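Local coordinates for protein ACDH-11, isoform b (Caenorhabditis elegans, PDB 4Y9J) that belongs to the acyl-CoA dehydrogenase family of flavoproteins and holds flavin-adenine dinucleotide in a four-chain assembly, at residues K154-L159 against V231-A236; G187-E192 against F255-R260; T205-I210 against Y215-Y220. All coordinates share one frame; numbering follows the deposited sequence.

All three contacts meet on the mixed beta sheet of the acyl-CoA dehydrogenase middle domain. Strand 231-238 ties them together. It pairs with strand 186-189 and strand 252-258, which carry interaction 2, and with strand 206-209 of interaction 3. Interaction 1 sets helix 143-158, from the N-terminal helical part, against this same strand. The centres of interactions 1 and 2 are about 9 Å apart, those of 2 and 3 about 12 Å, and those of 1 and 3 about 16 Å. Along the chain, the segments of interactions 1 and 2 alternate, and the hairpin of interaction 3 falls between 187-192 and 231-236. The sheet thus connects the flavin site to the helical part and to the hairpin.

Interaction 1 of 3, residues K154-L159 against V231-A236; sequences KTLTSL and VALTLA
Thr-155 and Leu-233 reach toward each other tip to tip. The methyl CG2 of Thr-155 lies 3.9 Å from CD1 of Leu-233. This is the closer part of a small contact that buries 104 Å² in all. In the threonine, chi1 of -64° puts OG1 beside the backbone N, where it is hydrogen-bonded to the carbonyl O of Gly-151, one turn back in the helix. The same torsion puts CG2 anti to that N, where it meets the leucine.

The second branch of Leu-233 packs more loosely. Its CD2 is 4.3 Å from CD2 of Leu-156. No hydrogen bond crosses between the segments, and the contact is purely apolar. All three touching residues are buried. The solvent side belongs to the exposed Ser-158, which faces away from the strand.

The contact joins the end of helix 143-158, in the N-terminal helical part, to strand 231-238 of the middle-domain sheet. Met-311 of helix 304-338 touches both Thr-155 and Leu-233. Leu-156 also packs on Ala-168, Ala-171 and Val-172 of helix 166-175, while Leu-233 rests beside Leu-256 of strand 252-258.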
loop_
_atom_site.group_PDB
_atom_site.type_symbol
_atom_site.label_atom_id
_atom_site.label_comp_id
_atom_site.label_asym_id
_atom_site.label_seq_id
_atom_site.Cartn_x
_atom_site.Cartn_y
_atom_site.Cartn_z
ATOM N N LYS B 154 30.190 -21.590 14.948
ATOM C CA LYS B 154 31.105 -21.508 16.046
ATOM C C LYS B 154 30.545 -22.233 17.256
ATOM O O LYS B 154 31.264 -22.926 17.964
ATOM C CB LYS B 154 31.356 -20.031 16.394
ATOM C CG LYS B 154 32.322 -19.828 17.546
ATOM C CD LYS B 154 33.707 -20.260 17.170
ATOM C CE LYS B 154 34.625 -19.985 18.366
ATOM N NZ LYS B 154 35.859 -19.273 17.990
ATOM N N THR B 155 29.259 -21.999 17.535
ATOM C CA THR B 155 28.642 -22.613 18.678
ATOM C C THR B 155 28.634 -24.117 18.563
ATOM O O THR B 155 29.051 -24.855 19.477
ATOM C CB THR B 155 27.202 -22.104 18.820
ATOM O OG1 THR B 155 27.230 -20.706 19.076
ATOM C CG2 THR B 155 26.453 -22.811 19.935
ATOM N N LEU B 156 28.179 -24.626 17.430
ATOM C CA LEU B 156 28.034 -26.045 17.287
ATOM C C LEU B 156 29.393 -26.788 17.255
ATOM O O LEU B 156 29.561 -27.853 17.883
ATOM C CB LEU B 156 27.197 -26.382 16.058
ATOM C CG LEU B 156 25.745 -25.880 16.083
ATOM C CD1 LEU B 156 25.093 -26.241 14.737
ATOM C CD2 LEU B 156 24.968 -26.532 17.223
ATOM N N THR B 157 30.387 -26.182 16.635
ATOM C CA THR B 157 31.691 -26.778 16.665
ATOM C C THR B 157 32.357 -26.702 18.039
ATOM O O THR B 157 33.040 -27.621 18.408
ATOM C CB THR B 157 32.617 -26.282 15.563
ATOM O OG1 THR B 157 32.761 -24.879 15.636
ATOM C CG2 THR B 157 32.044 -26.610 14.245
ATOM N N SER B 158 32.109 -25.621 18.797
ATOM C CA SER B 158 32.694 -25.455 20.129
ATOM C C SER B 158 32.176 -26.462 21.075
ATOM O O SER B 158 32.887 -26.795 22.017
ATOM C CB SER B 158 32.420 -24.096 20.730
ATOM O OG SER B 158 33.150 -23.176 20.000
ATOM N N LEU B 159 30.949 -26.922 20.856
ATOM C CA LEU B 159 30.341 -27.921 21.742
ATOM C C LEU B 159 30.733 -29.338 21.400
ATOM O O LEU B 159 30.243 -30.318 22.006
ATOM C CB LEU B 159 28.819 -27.730 21.743
ATOM C CG LEU B 159 28.345 -26.427 22.365
ATOM C CD1 LEU B 159 26.892 -26.275 21.998
ATOM C CD2 LEU B 159 28.478 -26.442 23.860
ATOM N N VAL B 231 17.645 -23.289 10.160
ATOM C CA VAL B 231 17.736 -23.758 11.542
ATOM C C VAL B 231 17.801 -22.559 12.474
ATOM O O VAL B 231 18.006 -21.420 12.057
ATOM C CB VAL B 231 18.976 -24.647 11.798
ATOM C CG1 VAL B 231 18.902 -25.937 11.015
ATOM C CG2 VAL B 231 20.255 -23.879 11.514
ATOM N N ALA B 232 17.663 -22.844 13.760
ATOM C CA ALA B 232 17.799 -21.846 14.780
ATOM C C ALA B 232 18.287 -22.463 16.065
ATOM O O ALA B 232 18.005 -23.599 16.364
ATOM C CB ALA B 232 16.470 -21.135 15.007
ATOM N N LEU B 233 19.019 -21.664 16.802
ATOM C CA LEU B 233 19.393 -21.965 18.169
ATOM C C LEU B 233 18.464 -21.207 19.068
ATOM O O LEU B 233 18.202 -20.020 18.815
ATOM C CB LEU B 233 20.826 -21.552 18.390
ATOM C CG LEU B 233 21.874 -22.439 17.624
ATOM C CD1 LEU B 233 23.288 -21.950 17.851
ATOM C CD2 LEU B 233 21.848 -23.796 18.232
ATOM N N THR B 234 18.014 -21.855 20.144
ATOM C CA THR B 234 17.172 -21.180 21.113
ATOM C C THR B 234 17.344 -21.742 22.506
ATOM O O THR B 234 18.007 -22.757 22.680
ATOM C CB THR B 234 15.671 -21.274 20.666
ATOM O OG1 THR B 234 14.836 -20.388 21.443
ATOM C CG2 THR B 234 15.187 -22.651 20.711
ATOM N N LEU B 235 16.826 -21.023 23.506
ATOM C CA LEU B 235 16.912 -21.419 24.918
ATOM C C LEU B 235 15.534 -21.763 25.356
ATOM O O LEU B 235 14.605 -21.106 24.890
ATOM C CB LEU B 235 17.349 -20.227 25.738
ATOM C CG LEU B 235 18.749 -19.740 25.384
ATOM C CD1 LEU B 235 19.037 -18.476 26.204
ATOM C CD2 LEU B 235 19.840 -20.793 25.649
ATOM N N ALA B 236 15.417 -22.735 26.249
ATOM C CA ALA B 236 14.178 -23.128 26.887
ATOM C C ALA B 236 14.433 -23.785 28.225
ATOM O O ALA B 236 15.552 -24.204 28.503
ATOM C CB ALA B 236 13.425 -24.105 25.985
#

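Interaction 2 of 3, residues G187-E192 against F255-R260; sequences GQWMTE and FLLKIR. With FAD (flavin-adenine dinucleotide), chain E.
Trp-189 sets the six-membered part of its indole against Ile-259 and Leu-257. The contact lies in the beta sheet of the acyl-CoA dehydrogenase middle domain. Strands 186-189 and 252-258 do not pair with each other there. Strand 231-238 runs between them, and Ala-232 on it touches the indole. The tryptophan therefore reaches across the middle strand to the next one.

CZ2 of Trp-189 is 3.8 Å from CD1 of Ile-259, and CG1 of the isoleucine lies almost as near. CZ3 of Trp-189 is 4.0 Å from CD1 of Leu-257. Both methyls come to the ring obliquely. The leucine side chain crosses the tryptophan at about a right angle. In Leu-257, CG sits between the backbone N and the carbonyl carbon (chi1 72°), and this turns its methyls to the indole. The contact is buried and apolar. Leu-288 of strand 285-298 also packs on Trp-189.

The backbone around this tryptophan grips the flavin. The N3 of FAD gives a hydrogen bond of 2.8 Å to the carbonyl O of Gln-188, nearly straight at 165°. O2 of FAD accepts two bonds, from the N of Met-190 and the N of Thr-191. Two N-H donors on one carbonyl oxygen would probably draw electron density toward that end of the flavin. Gln-188, Met-190 and Thr-191 also touch the second ligand, the undecanethioate UCC.

Further on, Glu-192 forms a salt bridge with Lys-221, whose NZ is also hydrogen-bonded to the carbonyl O of Trp-189. With OG1 anti to its own carbonyl carbon (chi1 -58°), Thr-191 gives a hydrogen bond from OG1 to FAD N1 at 2.8 Å.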
loop_
_atom_site.group_PDB
_atom_site.type_symbol
_atom_site.label_atom_id
_atom_site.label_comp_id
_atom_site.label_asym_id
_atom_site.label_seq_id
_atom_site.Cartn_x
_atom_site.Cartn_y
_atom_site.Cartn_z
ATOM N N GLY B 187 19.002 -18.869 12.517
ATOM C CA GLY B 187 18.540 -17.810 13.427
ATOM C C GLY B 187 18.934 -18.083 14.862
ATOM O O GLY B 187 19.634 -19.058 15.137
ATOM N N GLN B 188 18.552 -17.174 15.749
ATOM C CA GLN B 188 18.984 -17.159 17.145
ATOM C C GLN B 188 17.746 -16.596 17.855
ATOM O O GLN B 188 17.421 -15.424 17.672
ATOM C CB GLN B 188 20.197 -16.199 17.275
ATOM C CG GLN B 188 20.673 -15.805 18.723
ATOM C CD GLN B 188 21.680 -14.643 18.747
ATOM O OE1 GLN B 188 21.959 -14.012 17.726
ATOM N NE2 GLN B 188 22.174 -14.297 19.956
ATOM N N TRP B 189 17.072 -17.416 18.663
ATOM C CA TRP B 189 15.775 -17.003 19.285
ATOM C C TRP B 189 15.868 -16.956 20.822
ATOM O O TRP B 189 15.519 -17.893 21.533
ATOM C CB TRP B 189 14.627 -17.924 18.889
ATOM C CG TRP B 189 14.399 -18.118 17.409
ATOM C CD1 TRP B 189 14.860 -17.367 16.376
ATOM C CD2 TRP B 189 13.627 -19.164 16.820
ATOM N NE1 TRP B 189 14.431 -17.894 15.168
ATOM C CE2 TRP B 189 13.692 -19.001 15.413
ATOM C CE3 TRP B 189 12.909 -20.232 17.341
ATOM C CZ2 TRP B 189 13.048 -19.825 14.553
ATOM C CZ3 TRP B 189 12.287 -21.073 16.487
ATOM C CH2 TRP B 189 12.364 -20.870 15.099
ATOM N N MET B 190 16.320 -15.829 21.326
ATOM C CA MET B 190 16.497 -15.585 22.731
ATOM C C MET B 190 15.464 -14.703 23.395
ATOM O O MET B 190 14.952 -15.009 24.530
ATOM C CB MET B 190 17.877 -14.957 22.979
ATOM C CG MET B 190 18.972 -15.982 22.853
ATOM S SD MET B 190 20.666 -15.310 22.971
ATOM C CE MET B 190 20.677 -14.652 24.649
ATOM N N THR B 191 15.184 -13.603 22.724
ATOM C CA THR B 191 14.397 -12.520 23.256
ATOM C C THR B 191 12.949 -12.898 23.410
ATOM O O THR B 191 12.330 -13.429 22.475
ATOM C CB THR B 191 14.558 -11.256 22.470
ATOM O OG1 THR B 191 15.921 -10.866 22.428
ATOM C CG2 THR B 191 13.685 -10.139 23.056
ATOM N N GLU B 192 12.408 -12.639 24.601
ATOM C CA GLU B 192 10.993 -12.885 24.855
ATOM C C GLU B 192 10.320 -11.607 25.397
ATOM O O GLU B 192 11.008 -10.644 25.706
ATOM C CB GLU B 192 10.824 -14.075 25.766
ATOM C CG GLU B 192 11.463 -15.370 25.187
ATOM C CD GLU B 192 10.946 -16.648 25.745
ATOM O OE1 GLU B 192 9.963 -16.662 26.545
ATOM O OE2 GLU B 192 11.580 -17.711 25.435
ATOM N N PHE B 255 19.069 -25.377 22.620
ATOM C CA PHE B 255 18.425 -26.259 21.655
ATOM C C PHE B 255 18.715 -25.839 20.253
ATOM O O PHE B 255 18.841 -24.643 19.940
ATOM C CB PHE B 255 16.881 -26.302 21.828
ATOM C CG PHE B 255 16.440 -26.861 23.135
ATOM C CD1 PHE B 255 16.418 -26.062 24.256
ATOM C CD2 PHE B 255 16.091 -28.178 23.254
ATOM C CE1 PHE B 255 16.048 -26.573 25.485
ATOM C CE2 PHE B 255 15.696 -28.714 24.497
ATOM C CZ PHE B 255 15.677 -27.892 25.610
ATOM N N LEU B 256 18.740 -26.829 19.405
ATOM C CA LEU B 256 18.924 -26.659 17.974
ATOM C C LEU B 256 17.714 -27.248 17.300
ATOM O O LEU B 256 17.357 -28.389 17.633
ATOM C CB LEU B 256 20.178 -27.406 17.453
ATOM C CG LEU B 256 20.443 -27.330 15.938
ATOM C CD1 LEU B 256 20.802 -25.941 15.459
ATOM C CD2 LEU B 256 21.545 -28.346 15.544
ATOM N N LEU B 257 17.110 -26.494 16.375
ATOM C CA LEU B 257 15.971 -26.985 15.600
ATOM C C LEU B 257 15.948 -26.591 14.163
ATOM O O LEU B 257 16.571 -25.577 13.770
ATOM C CB LEU B 257 14.633 -26.612 16.225
ATOM C CG LEU B 257 14.139 -25.171 16.179
ATOM C CD1 LEU B 257 12.630 -25.102 16.289
ATOM C CD2 LEU B 257 14.705 -24.362 17.255
ATOM N N LYS B 258 15.245 -27.411 13.370
ATOM C CA LYS B 258 14.927 -27.090 11.993
ATOM C C LYS B 258 13.625 -26.269 11.983
ATOM O O LYS B 258 12.686 -26.648 12.663
ATOM C CB LYS B 258 14.730 -28.322 11.117
ATOM C CG LYS B 258 16.015 -28.874 10.557
ATOM C CD LYS B 258 15.738 -30.042 9.678
ATOM C CE LYS B 258 15.273 -29.641 8.270
ATOM N NZ LYS B 258 16.207 -28.753 7.560
ATOM N N ILE B 259 13.607 -25.183 11.226
ATOM C CA ILE B 259 12.477 -24.250 11.226
ATOM C C ILE B 259 11.320 -24.905 10.455
ATOM O O ILE B 259 10.137 -24.784 10.835
ATOM C CB ILE B 259 12.906 -22.898 10.671
ATOM C CG1 ILE B 259 13.940 -22.279 11.627
ATOM C CG2 ILE B 259 11.721 -21.929 10.513
ATOM C CD1 ILE B 259 14.463 -20.910 11.179
ATOM N N ARG B 260 11.641 -25.629 9.396
ATOM C CA ARG B 260 10.643 -26.266 8.526
ATOM C C ARG B 260 10.960 -27.718 8.363
ATOM O O ARG B 260 12.110 -28.115 8.383
ATOM C CB ARG B 260 10.570 -25.585 7.143
ATOM C CG ARG B 260 10.093 -24.136 7.241
ATOM C CD ARG B 260 10.090 -23.333 5.886
ATOM N NE ARG B 260 9.673 -21.964 6.190
ATOM C CZ ARG B 260 10.459 -21.005 6.723
ATOM N NH1 ARG B 260 11.780 -21.169 6.919
ATOM N NH2 ARG B 260 9.883 -19.829 7.038
HETATM P PA FAD E . 15.234 -4.200 27.657
HETATM O O1A FAD E . 16.304 -5.030 28.366
HETATM O O2A FAD E . 13.792 -4.295 28.182
HETATM O O5B FAD E . 15.559 -2.627 27.832
HETATM C C5B FAD E . 16.817 -2.131 27.388
HETATM C C4B FAD E . 17.173 -0.967 28.270
HETATM O O4B FAD E . 17.235 -1.508 29.607
HETATM C C3B FAD E . 18.481 -0.327 27.933
HETATM O O3B FAD E . 18.593 1.034 28.497
HETATM C C2B FAD E . 19.390 -1.175 28.802
HETATM O O2B FAD E . 20.651 -0.529 29.043
HETATM C C1B FAD E . 18.543 -1.289 30.092
HETATM N N9A FAD E . 19.019 -2.376 30.968
HETATM C C8A FAD E . 18.784 -3.717 30.816
HETATM N N7A FAD E . 19.444 -4.412 31.788
HETATM C C5A FAD E . 20.068 -3.504 32.600
HETATM C C6A FAD E . 20.910 -3.568 33.797
HETATM N N6A FAD E . 21.196 -4.774 34.365
HETATM N N1A FAD E . 21.358 -2.390 34.299
HETATM C C2A FAD E . 21.087 -1.213 33.723
HETATM N N3A FAD E . 20.323 -1.074 32.640
HETATM C C4A FAD E . 19.796 -2.174 32.053
HETATM N N1 FAD E . 16.467 -11.046 19.658
HETATM C C2 FAD E . 16.574 -12.371 19.337
HETATM O O2 FAD E . 16.776 -13.177 20.282
HETATM N N3 FAD E . 16.592 -12.828 18.130
HETATM C C4 FAD E . 16.434 -12.116 17.039
HETATM O O4 FAD E . 16.433 -12.613 15.935
HETATM C C4X FAD E . 16.284 -10.637 17.289
HETATM N N5 FAD E . 15.976 -9.827 16.181
HETATM C C5X FAD E . 15.832 -8.460 16.547
HETATM C C6 FAD E . 15.587 -7.592 15.442
HETATM C C7 FAD E . 15.459 -6.188 15.709
HETATM C C7M FAD E . 15.245 -5.329 14.505
HETATM C C8 FAD E . 15.499 -5.732 17.083
HETATM C C8M FAD E . 15.329 -4.233 17.381
HETATM C C9 FAD E . 15.733 -6.572 18.167
HETATM C C9A FAD E . 15.879 -7.977 17.925
HETATM N N10 FAD E . 16.067 -8.824 18.981
HETATM C C10 FAD E . 16.240 -10.194 18.662
HETATM C "C1'" FAD E . 16.014 -8.378 20.327
HETATM C "C2'" FAD E . 17.214 -7.659 20.955
HETATM O "O2'" FAD E . 18.259 -8.547 21.301
HETATM C "C3'" FAD E . 16.728 -6.925 22.201
HETATM O "O3'" FAD E . 15.859 -5.932 21.717
HETATM C "C4'" FAD E . 17.887 -6.347 22.991
HETATM O "O4'" FAD E . 18.753 -7.371 23.484
HETATM C "C5'" FAD E . 17.381 -5.461 24.135
HETATM O "O5'" FAD E . 16.517 -6.260 25.043
HETATM P P FAD E . 14.955 -5.733 25.256
HETATM O O1P FAD E . 14.400 -5.435 23.920
HETATM O O2P FAD E . 14.284 -6.713 26.185
HETATM O O3P FAD E . 15.194 -4.335 26.073
#

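Interaction 3 of 3, residues T205-I210 against Y215-Y220; sequences TYAVQI and YRLHGY
The ring of Tyr-215 carries CG of Gln-209 over one face, with CB of Gln-209 3.7 Å from its CE2. The N of Val-208 and the O of Ala-207 lie at the ring edge, near its plane. The glutamine amide is turned 32° from the ring, and its NE2 is hydrogen-bonded to the O of Lys-212. Phe-255 meets Tyr-215 edge-to-face. The guanidinium of Arg-216 has Val-208 over one face, CB standing 3.8 Å above its plane and offset toward the rim. The arginine chain bends at chi3 (-72°). It lies alongside the valine, both side chains pointing the same way. CG of Arg-216 is 3.7 Å from CD1 of Ile-210.

These groups sit on an antiparallel beta hairpin, strands 206-209 and 214-225, in the middle domain. Tyr-206 with His-218 and Val-208 with Arg-216 are hydrogen-bonded pairs. Each has two backbone bonds, such as Val-208 N to Arg-216 O at 2.8 Å. Ala-207 with Leu-217 and Gln-209 with Tyr-215 are non-hydrogen-bonded pairs.

Ala-207 CB and Leu-217 CD2 are packed tightly, 3.4 Å apart, on the sheet face that also carries Tyr-215. On the opposite sheet face, His-6 of the third subunit packs on Val-208 and His-218. ND1 of His-218 is buried and has no hydrogen-bond partner in the model. At the end of the hairpin away from its turn, OG1 of Thr-205 is 3.4 Å from CA of Gly-219, and that hydroxyl is hydrogen-bonded to Glu-192.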
loop_
_atom_site.group_PDB
_atom_site.type_symbol
_atom_site.label_atom_id
_atom_site.label_comp_id
_atom_site.label_asym_id
_atom_site.label_seq_id
_atom_site.Cartn_x
_atom_site.Cartn_y
_atom_site.Cartn_z
ATOM N N THR B 205 9.975 -20.065 27.817
ATOM C CA THR B 205 9.774 -21.209 26.924
ATOM C C THR B 205 10.161 -22.479 27.602
ATOM O O THR B 205 11.189 -22.501 28.306
ATOM C CB THR B 205 10.563 -20.984 25.644
ATOM O OG1 THR B 205 10.048 -19.807 25.034
ATOM C CG2 THR B 205 10.452 -22.143 24.690
ATOM N N TYR B 206 9.330 -23.538 27.421
ATOM C CA TYR B 206 9.438 -24.788 28.132
ATOM C C TYR B 206 9.648 -25.895 27.125
ATOM O O TYR B 206 9.147 -25.815 25.978
ATOM C CB TYR B 206 8.189 -25.055 29.008
ATOM C CG TYR B 206 8.103 -24.002 30.063
ATOM C CD1 TYR B 206 7.535 -22.776 29.781
ATOM C CD2 TYR B 206 8.692 -24.186 31.304
ATOM C CE1 TYR B 206 7.525 -21.751 30.708
ATOM C CE2 TYR B 206 8.707 -23.184 32.241
ATOM C CZ TYR B 206 8.134 -21.953 31.941
ATOM O OH TYR B 206 8.084 -20.954 32.869
ATOM N N ALA B 207 10.417 -26.886 27.534
ATOM C CA ALA B 207 10.800 -28.017 26.684
ATOM C C ALA B 207 10.351 -29.297 27.336
ATOM O O ALA B 207 10.760 -29.610 28.468
ATOM C CB ALA B 207 12.306 -28.052 26.492
ATOM N N VAL B 208 9.515 -30.052 26.623
ATOM C CA VAL B 208 8.988 -31.267 27.164
ATOM C C VAL B 208 9.624 -32.448 26.472
ATOM O O VAL B 208 9.536 -32.574 25.278
ATOM C CB VAL B 208 7.469 -31.347 27.001
ATOM C CG1 VAL B 208 6.963 -32.711 27.434
ATOM C CG2 VAL B 208 6.803 -30.255 27.834
ATOM N N GLN B 209 10.214 -33.355 27.238
ATOM C CA GLN B 209 10.962 -34.441 26.621
ATOM C C GLN B 209 10.080 -35.314 25.763
ATOM O O GLN B 209 9.052 -35.782 26.206
ATOM C CB GLN B 209 11.643 -35.290 27.684
ATOM C CG GLN B 209 12.635 -36.293 27.100
ATOM C CD GLN B 209 13.237 -37.192 28.167
ATOM O OE1 GLN B 209 12.521 -37.729 29.005
ATOM N NE2 GLN B 209 14.557 -37.314 28.175
ATOM N N ILE B 210 10.505 -35.560 24.540
ATOM C CA ILE B 210 9.858 -36.570 23.709
ATOM C C ILE B 210 10.618 -37.880 23.781
ATOM O O ILE B 210 10.004 -38.939 23.932
ATOM C CB ILE B 210 9.855 -36.200 22.249
ATOM C CG1 ILE B 210 9.065 -34.931 22.060
ATOM C CG2 ILE B 210 9.276 -37.350 21.424
ATOM C CD1 ILE B 210 9.003 -34.515 20.602
ATOM N N TYR B 215 13.088 -32.838 22.319
ATOM C CA TYR B 215 12.075 -32.181 23.115
ATOM C C TYR B 215 11.066 -31.448 22.166
ATOM O O TYR B 215 11.353 -31.139 20.980
ATOM C CB TYR B 215 12.702 -31.117 24.051
ATOM C CG TYR B 215 13.562 -31.695 25.143
ATOM C CD1 TYR B 215 14.809 -32.268 24.837
ATOM C CD2 TYR B 215 13.101 -31.748 26.470
ATOM C CE1 TYR B 215 15.583 -32.871 25.828
ATOM C CE2 TYR B 215 13.850 -32.363 27.450
ATOM C CZ TYR B 215 15.078 -32.927 27.129
ATOM O OH TYR B 215 15.817 -33.511 28.128
ATOM N N ARG B 216 9.911 -31.137 22.750
ATOM C CA ARG B 216 8.809 -30.329 22.169
ATOM C C ARG B 216 8.919 -28.996 22.872
ATOM O O ARG B 216 8.875 -28.996 24.095
ATOM C CB ARG B 216 7.470 -30.915 22.666
ATOM C CG ARG B 216 6.719 -31.837 21.784
ATOM C CD ARG B 216 5.266 -31.942 22.282
ATOM N NE ARG B 216 5.051 -32.698 23.526
ATOM C CZ ARG B 216 4.431 -32.280 24.647
ATOM N NH1 ARG B 216 3.951 -31.059 24.827
ATOM N NH2 ARG B 216 4.271 -33.133 25.632
ATOM N N LEU B 217 9.030 -27.897 22.135
ATOM C CA LEU B 217 9.092 -26.568 22.728
ATOM C C LEU B 217 7.739 -25.844 22.688
ATOM O O LEU B 217 7.035 -25.851 21.664
ATOM C CB LEU B 217 10.149 -25.672 22.044
ATOM C CG LEU B 217 11.563 -26.218 21.949
ATOM C CD1 LEU B 217 12.528 -25.236 21.318
ATOM C CD2 LEU B 217 12.078 -26.739 23.318
ATOM N N HIS B 218 7.490 -25.118 23.783
ATOM C CA HIS B 218 6.271 -24.344 24.003
ATOM C C HIS B 218 6.657 -22.990 24.569
ATOM O O HIS B 218 7.187 -22.904 25.709
ATOM C CB HIS B 218 5.319 -25.106 24.950
ATOM C CG HIS B 218 4.737 -26.343 24.342
ATOM N ND1 HIS B 218 5.343 -27.586 24.440
ATOM C CD2 HIS B 218 3.599 -26.539 23.654
ATOM C CE1 HIS B 218 4.628 -28.476 23.795
ATOM N NE2 HIS B 218 3.563 -27.871 23.311
ATOM N N GLY B 219 6.443 -21.964 23.803
ATOM C CA GLY B 219 6.854 -20.603 24.196
ATOM C C GLY B 219 6.521 -19.572 23.176
ATOM O O GLY B 219 5.942 -19.910 22.085
ATOM N N TYR B 220 6.896 -18.318 23.469
ATOM C CA TYR B 220 6.647 -17.224 22.589
ATOM C C TYR B 220 7.953 -16.470 22.330
ATOM O O TYR B 220 8.533 -15.945 23.296
ATOM C CB TYR B 220 5.600 -16.282 23.179
ATOM C CG TYR B 220 5.010 -15.308 22.168
ATOM C CD1 TYR B 220 5.673 -14.166 21.729
ATOM C CD2 TYR B 220 3.732 -15.503 21.724
ATOM C CE1 TYR B 220 5.075 -13.289 20.830
ATOM C CE2 TYR B 220 3.160 -14.676 20.783
ATOM C CZ TYR B 220 3.791 -13.560 20.360
ATOM O OH TYR B 220 3.153 -12.782 19.416
#